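Local coordinates for putative uncharacterized protein (Vibrio cholerae, PDB 4G7X), which is the N-terminal domain of the CTXphi phage coat protein pIII, which binds the C-terminal domain of TolA, probably as a step in phage entry into Vibrio cholerae, at residues Q23-G27 with R93-P97; L37-M42 with Q75-W81; S30-Q34 with G51-S55. Residues are numbered along the deposited sequence.

Contact 1 of 3, residues Q23-G27 with R93-P97; sequences QLLFG and RCIYP
Residues 23-27 are extended, with phi/psi near -118/143 at Leu24 and -137/168 at Phe26. Residues 93-97 start as a short strand, 93-95, and Tyr96 follows it. The backbones stand apart: the closest CA pair, Leu24 and Tyr96, is 8.5 Å apart, and no backbone pairing joins the two segments. The gap is bridged by the Tyr96 ring, a long bump with its CB directed at strand 20-27. Its chi1 of -149°, between wells, carries the ring across to residues 23-27.

The hollow that takes this ring is formed by Leu24, Leu25 and Phe26. Leu24, in the mt rotamer, closes one face: its CD2 sits 4.0 Å from the Tyr96 ring centroid, almost on the normal, as a CH-pi contact. Phe26, with chi1 m, brings its ring to the Tyr96 edge. The pair is an offset edge-to-face stack, with centroids 5.8 Å apart, planes at 86° and Tyr96 presenting the edge. CE1 of Phe26 lies 3.9 Å from CE1 of Tyr96 and 4.2 Å from SG of Cys94. At the tip, Tyr96 OH donates a 2.6 Å hydrogen bond to Leu25 O, so the polar end is paired with backbone. This is a largely buried aromatic pair beside a disulfide, with Cys94 bonded to Cys84.

Gln23 makes backbone hydrogen bonds to the neighbouring TolA chain. Val36 of strand 35-38 touches Leu24, Phe26 and Tyr96. Strand 20-27 also pairs antiparallel with strand 64-71, while strand 93-95 runs parallel to strand 35-38.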
# COMPACT_ATOMS: atom_id res chain seq x y z
N GLN A 23 0.14 -0.55 4.26
CA GLN A 23 1.23 -1.51 4.07
C GLN A 23 2.34 -1.19 5.06
O GLN A 23 2.79 -0.05 5.16
CB GLN A 23 1.79 -1.47 2.65
CG GLN A 23 3.09 -2.26 2.50
CD GLN A 23 3.41 -2.59 1.07
OE1 GLN A 23 2.65 -3.28 0.39
NE2 GLN A 23 4.56 -2.11 0.60
N LEU A 24 2.77 -2.21 5.79
CA LEU A 24 3.89 -2.08 6.71
C LEU A 24 5.02 -3.00 6.29
O LEU A 24 4.77 -4.12 5.82
CB LEU A 24 3.46 -2.40 8.15
CG LEU A 24 2.40 -1.48 8.76
CD1 LEU A 24 2.06 -1.96 10.16
CD2 LEU A 24 2.86 -0.03 8.78
N LEU A 25 6.25 -2.53 6.47
CA LEU A 25 7.46 -3.27 6.10
C LEU A 25 8.16 -3.83 7.32
O LEU A 25 8.23 -3.18 8.37
CB LEU A 25 8.43 -2.38 5.33
CG LEU A 25 7.88 -1.68 4.09
CD1 LEU A 25 8.93 -0.73 3.53
CD2 LEU A 25 7.40 -2.66 3.04
N PHE A 26 8.69 -5.04 7.18
CA PHE A 26 9.42 -5.70 8.27
C PHE A 26 10.67 -6.35 7.72
O PHE A 26 10.84 -6.47 6.50
CB PHE A 26 8.53 -6.75 8.95
CG PHE A 26 7.23 -6.21 9.45
CD1 PHE A 26 7.15 -5.61 10.70
CD2 PHE A 26 6.09 -6.27 8.66
CE1 PHE A 26 5.95 -5.09 11.17
CE2 PHE A 26 4.89 -5.74 9.11
CZ PHE A 26 4.82 -5.15 10.37
N GLY A 27 11.54 -6.78 8.63
CA GLY A 27 12.74 -7.50 8.24
C GLY A 27 12.44 -8.83 7.58
O GLY A 27 11.40 -9.45 7.83
N ARG A 93 4.01 -8.98 17.66
CA ARG A 93 3.27 -7.83 18.20
C ARG A 93 4.30 -6.78 18.55
O ARG A 93 5.20 -7.03 19.35
CB ARG A 93 2.44 -8.21 19.42
CG ARG A 93 1.23 -9.04 19.06
CD ARG A 93 0.32 -9.29 20.24
NE ARG A 93 -0.90 -9.91 19.72
CZ ARG A 93 -0.99 -11.19 19.39
NH1 ARG A 93 0.05 -12.00 19.58
NH2 ARG A 93 -2.12 -11.67 18.89
N CYS A 94 4.20 -5.61 17.93
CA CYS A 94 5.26 -4.63 18.07
C CYS A 94 4.80 -3.21 17.81
O CYS A 94 3.72 -2.99 17.24
CB CYS A 94 6.44 -5.00 17.15
SG CYS A 94 6.03 -5.18 15.39
N ILE A 95 5.61 -2.24 18.23
CA ILE A 95 5.34 -0.83 18.00
C ILE A 95 6.11 -0.40 16.75
O ILE A 95 7.32 -0.61 16.67
CB ILE A 95 5.74 0.02 19.23
CG1 ILE A 95 4.98 -0.45 20.47
CG2 ILE A 95 5.51 1.51 18.95
CD1 ILE A 95 5.44 0.19 21.77
N TYR A 96 5.41 0.19 15.78
CA TYR A 96 6.08 0.57 14.53
C TYR A 96 6.90 1.86 14.68
O TYR A 96 6.45 2.80 15.33
CB TYR A 96 5.09 0.69 13.37
CG TYR A 96 5.73 0.33 12.04
CD1 TYR A 96 5.95 -1.00 11.69
CD2 TYR A 96 6.13 1.32 11.15
CE1 TYR A 96 6.55 -1.33 10.49
CE2 TYR A 96 6.73 1.00 9.94
CZ TYR A 96 6.94 -0.33 9.62
OH TYR A 96 7.53 -0.65 8.42
N PRO A 97 8.12 1.88 14.11
CA PRO A 97 8.94 3.10 14.13
C PRO A 97 8.60 4.07 12.99
O PRO A 97 9.44 4.34 12.12
CB PRO A 97 10.37 2.57 14.00
CG PRO A 97 10.24 1.26 13.29
CD PRO A 97 8.87 0.72 13.59

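Contact 2 of 3, residues L37-M42 with Q75-W81; sequences LFDGCM and QGVSPNW
Residues 37-42 form a tight hairpin. Phe38 to Cys41 make a type I' beta turn, with phi/psi 52/40 at Asp39 and 85/-7 at Gly40. Its backbone closes with Phe38 N to Cys41 O at 2.8 Å and Cys41 N to Phe38 O at 2.9 Å. Residues 75-81 have no regular structure and curve past the hairpin. Gly76 takes phi/psi 96/4, where a CB would jam against Gln75 O. Asn80 centres an inverse gamma turn. The closest CA pairs are Met42 with Gln75 at 6.2 Å and Leu37 with Pro79 at 8.6 Å.

Gln75, with chi1 and chi2 both m, turns its amide onto the Met42 backbone. Met42 N donates to Gln75 OE1 at 2.8 Å, and Gln75 NE2 donates to Met42 O at 3.0 Å. The side chain thus pairs with both polar groups of one residue, as a neighbouring strand would. A water donates to Gly40 O and Gln75 OE1, each at 2.7 Å, and accepts from Gly76 N at 3.0 Å.

This is a beta hairpin with a two-residue turn (Asp39-Gly40), linking strands 35-38 and 41-48, with a long loop laid along its flank. The disulfide of Cys41 to Cys14 ties the same hairpin to the N-terminal part of the chain.

Met42, with chi1 t and chi2 p, points its CB at the loop. Its SD lies 3.5 Å from Trp81 CZ3, an oblique Met-aromatic contact. Its CE meets Pro79 CG at 4.0 Å. Leu37, in the tp rotamer, adds CD2 at 3.9 Å from Pro79 CD. Trp81 also touches Arg93 and Ile95 of strand 93-95.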
# COMPACT_ATOMS: atom_id res chain seq x y z
N LEU A 37 1.21 -1.46 16.71
CA LEU A 37 0.85 -0.11 17.13
C LEU A 37 1.53 0.88 16.19
O LEU A 37 2.73 1.13 16.29
CB LEU A 37 1.23 0.12 18.59
CG LEU A 37 0.70 1.40 19.24
CD1 LEU A 37 -0.82 1.43 19.24
CD2 LEU A 37 1.25 1.49 20.65
N PHE A 38 0.74 1.40 15.25
CA PHE A 38 1.25 2.24 14.18
C PHE A 38 0.68 3.63 14.33
O PHE A 38 -0.53 3.83 14.21
CB PHE A 38 0.87 1.66 12.81
CG PHE A 38 1.26 2.54 11.65
CD1 PHE A 38 0.34 3.41 11.07
CD2 PHE A 38 2.55 2.50 11.14
CE1 PHE A 38 0.70 4.23 10.01
CE2 PHE A 38 2.92 3.31 10.07
CZ PHE A 38 1.99 4.18 9.51
N ASP A 39 1.57 4.59 14.58
CA ASP A 39 1.19 5.99 14.74
C ASP A 39 0.05 6.14 15.77
O ASP A 39 -0.88 6.93 15.59
CB ASP A 39 0.81 6.58 13.37
CG ASP A 39 1.02 8.08 13.29
OD1 ASP A 39 1.86 8.63 14.03
OD2 ASP A 39 0.33 8.71 12.46
N GLY A 40 0.14 5.36 16.84
CA GLY A 40 -0.83 5.39 17.94
C GLY A 40 -2.07 4.54 17.74
O GLY A 40 -2.87 4.41 18.66
N CYS A 41 -2.21 3.95 16.55
CA CYS A 41 -3.38 3.16 16.20
C CYS A 41 -3.03 1.68 16.16
O CYS A 41 -2.05 1.29 15.52
CB CYS A 41 -3.90 3.59 14.83
SG CYS A 41 -5.48 2.84 14.35
N MET A 42 -3.82 0.86 16.84
CA MET A 42 -3.58 -0.58 16.82
C MET A 42 -4.16 -1.21 15.56
O MET A 42 -5.37 -1.16 15.32
CB MET A 42 -4.17 -1.25 18.06
CG MET A 42 -3.74 -2.70 18.21
SD MET A 42 -1.99 -2.91 18.61
CE MET A 42 -2.01 -2.48 20.35
N GLN A 75 -9.14 0.42 20.77
CA GLN A 75 -8.07 1.41 20.67
C GLN A 75 -7.77 2.01 22.03
O GLN A 75 -8.61 1.95 22.94
CB GLN A 75 -8.44 2.49 19.65
CG GLN A 75 -8.65 1.96 18.23
CD GLN A 75 -7.39 1.34 17.64
OE1 GLN A 75 -6.27 1.71 18.00
NE2 GLN A 75 -7.57 0.40 16.71
N GLY A 76 -6.57 2.57 22.18
CA GLY A 76 -6.19 3.29 23.40
C GLY A 76 -5.42 2.48 24.42
O GLY A 76 -5.12 2.98 25.50
N VAL A 77 -5.09 1.24 24.08
CA VAL A 77 -4.26 0.38 24.93
C VAL A 77 -2.79 0.72 24.67
O VAL A 77 -2.36 0.85 23.52
CB VAL A 77 -4.53 -1.12 24.67
CG1 VAL A 77 -3.56 -1.99 25.47
CG2 VAL A 77 -5.97 -1.47 25.02
N SER A 78 -2.03 0.88 25.75
CA SER A 78 -0.59 1.14 25.64
C SER A 78 0.21 -0.08 26.07
O SER A 78 0.49 -0.26 27.25
CB SER A 78 -0.20 2.36 26.48
OG SER A 78 1.15 2.71 26.21
N PRO A 79 0.58 -0.94 25.10
CA PRO A 79 1.26 -2.18 25.45
C PRO A 79 2.76 -2.00 25.64
O PRO A 79 3.37 -1.15 24.99
CB PRO A 79 0.99 -3.07 24.24
CG PRO A 79 0.92 -2.12 23.10
CD PRO A 79 0.34 -0.84 23.64
N ASN A 80 3.34 -2.81 26.52
CA ASN A 80 4.79 -2.87 26.66
C ASN A 80 5.34 -3.86 25.64
O ASN A 80 5.60 -5.02 25.95
CB ASN A 80 5.19 -3.27 28.09
CG ASN A 80 6.68 -3.15 28.33
OD1 ASN A 80 7.43 -2.65 27.49
ND2 ASN A 80 7.12 -3.62 29.49
N TRP A 81 5.49 -3.37 24.41
CA TRP A 81 5.97 -4.18 23.30
C TRP A 81 7.27 -3.65 22.76
O TRP A 81 7.56 -2.47 22.90
CB TRP A 81 4.95 -4.16 22.16
CG TRP A 81 3.67 -4.91 22.39
CD1 TRP A 81 3.34 -5.77 23.43
CD2 TRP A 81 2.50 -4.91 21.51
NE1 TRP A 81 2.08 -6.28 23.28
CE2 TRP A 81 1.51 -5.80 22.14
CE3 TRP A 81 2.17 -4.28 20.32
CZ2 TRP A 81 0.27 -6.03 21.57
CZ3 TRP A 81 0.92 -4.53 19.75
CH2 TRP A 81 -0.01 -5.38 20.37
O HOH W 1 -4.67 2.75 19.89

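Contact 3 of 3, residues S30-Q34 with G51-S55; sequences SPIVQ and GFVWS
Trp54 lays its indole over the extended loop 30-33. Its CB points toward that loop, with chi1 t and chi2 -82°. Ile32 CG1 sits over the five-membered ring, 3.7 Å from the centroid and 8° off the normal. This is a CH-pi contact. The far end of the indole reaches the loop backbone: CH2 of Trp54 is 3.2 Å from Pro31 O, and CZ3 of Trp54 is 3.5 Å from Val33 N. Val33 CG2 adds an apolar touch to Trp54 CH2 at 4.1 Å.

The closest CA pair is Ile32 with Trp54, 7.0 Å apart. No hydrogen bond crosses the segments. Residues 30-33 are extended without being a strand, and psi turns to -44° at Gln34. Residues 51-55 are strand, interrupted at Val53, the centre of an inverse gamma turn. Phe52 and Trp54 both direct CB at the loop, while that of Val53 points away.

Ile32, in the mt rotamer, fits between the two aromatic residues. Its CD1 lies 3.9 Å from Phe52 CD1. Gln34 folds back, and its NE2 donates to Ile32 O at 2.8 Å. The same NE2 lies over a face of the Phe52 ring. Val53 packs on an apolar side chain of the neighbouring TolA chain. The loop between strands 20-27 and 35-38 thus packs on Phe52 and Trp54 of strand 51-59 in the pIII N1 beta domain, beside the TolA chain.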
# COMPACT_ATOMS: atom_id res chain seq x y z
N SER A 30 10.67 -12.42 8.99
CA SER A 30 9.74 -12.12 10.08
C SER A 30 8.59 -13.11 10.05
O SER A 30 8.17 -13.54 8.97
CB SER A 30 9.16 -10.71 9.92
OG SER A 30 10.12 -9.71 10.20
N PRO A 31 8.06 -13.46 11.23
CA PRO A 31 6.76 -14.12 11.24
C PRO A 31 5.74 -13.13 10.70
O PRO A 31 6.04 -11.94 10.56
CB PRO A 31 6.52 -14.37 12.73
CG PRO A 31 7.23 -13.23 13.39
CD PRO A 31 8.48 -13.06 12.58
N ILE A 32 4.54 -13.61 10.37
CA ILE A 32 3.48 -12.73 9.91
C ILE A 32 3.03 -11.89 11.10
O ILE A 32 2.30 -12.36 11.97
CB ILE A 32 2.31 -13.50 9.28
CG1 ILE A 32 2.83 -14.41 8.15
CG2 ILE A 32 1.27 -12.52 8.74
CD1 ILE A 32 1.75 -15.19 7.42
N VAL A 33 3.51 -10.65 11.13
CA VAL A 33 3.25 -9.76 12.26
C VAL A 33 1.74 -9.54 12.40
O VAL A 33 1.08 -9.14 11.46
CB VAL A 33 4.05 -8.45 12.12
CG1 VAL A 33 3.74 -7.50 13.27
CG2 VAL A 33 5.55 -8.74 12.09
N GLN A 34 1.21 -9.87 13.58
CA GLN A 34 -0.24 -9.96 13.78
C GLN A 34 -0.89 -8.63 14.14
O GLN A 34 -1.95 -8.29 13.62
CB GLN A 34 -0.55 -11.01 14.85
CG GLN A 34 -0.18 -12.43 14.43
CD GLN A 34 -1.03 -12.94 13.29
OE1 GLN A 34 -2.23 -13.14 13.44
NE2 GLN A 34 -0.42 -13.15 12.13
N GLY A 51 -5.61 -16.25 2.35
CA GLY A 51 -4.79 -16.27 3.56
C GLY A 51 -4.41 -14.86 3.97
O GLY A 51 -5.00 -13.89 3.49
N PHE A 52 -3.43 -14.75 4.86
CA PHE A 52 -2.95 -13.43 5.26
C PHE A 52 -2.40 -12.68 4.06
O PHE A 52 -1.76 -13.26 3.20
CB PHE A 52 -1.89 -13.56 6.36
CG PHE A 52 -2.44 -14.08 7.65
CD1 PHE A 52 -2.10 -15.35 8.10
CD2 PHE A 52 -3.31 -13.30 8.41
CE1 PHE A 52 -2.62 -15.83 9.30
CE2 PHE A 52 -3.83 -13.77 9.60
CZ PHE A 52 -3.49 -15.04 10.05
N VAL A 53 -2.68 -11.38 4.01
CA VAL A 53 -2.20 -10.55 2.91
C VAL A 53 -0.79 -10.07 3.27
O VAL A 53 -0.59 -8.97 3.78
CB VAL A 53 -3.16 -9.38 2.61
CG1 VAL A 53 -2.74 -8.69 1.32
CG2 VAL A 53 -4.59 -9.87 2.50
N TRP A 54 0.17 -10.94 2.97
CA TRP A 54 1.53 -10.87 3.48
C TRP A 54 2.45 -11.57 2.52
O TRP A 54 2.10 -12.62 1.99
CB TRP A 54 1.60 -11.58 4.83
CG TRP A 54 3.00 -11.77 5.37
CD1 TRP A 54 3.91 -12.77 5.03
CD2 TRP A 54 3.69 -10.94 6.36
NE1 TRP A 54 5.09 -12.61 5.71
CE2 TRP A 54 5.02 -11.54 6.53
CE3 TRP A 54 3.36 -9.81 7.09
CZ2 TRP A 54 5.95 -11.01 7.41
CZ3 TRP A 54 4.30 -9.28 7.97
CH2 TRP A 54 5.57 -9.86 8.12
N SER A 55 3.63 -11.01 2.30
CA SER A 55 4.67 -11.71 1.55
C SER A 55 6.06 -11.23 1.93
O SER A 55 6.22 -10.12 2.43
CB SER A 55 4.44 -11.57 0.04
OG SER A 55 4.50 -10.22 -0.38

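How the contacts relate
Contact 1 is the buried one, near the centre of the chain. Contacts 2 and 3 are partly buried, with their centres 19 Å apart on opposite sides of that centre. Contact 1 touches both. Segment 93-97 meets strand 35-38 of contact 2 through probable backbone hydrogen bonds, Tyr96 N to Leu37 O and Cys94 O to Leu37 N. Toward contact 3 the join is apolar: Phe26 packs on Trp54 and Val33. Contact 1 is aromatic with one hydrogen bond, contact 2 adds an amide pairing and a water, and contact 3 has no crossing hydrogen bond. Contacts 1 and 3 reach TolA; contact 2 does not.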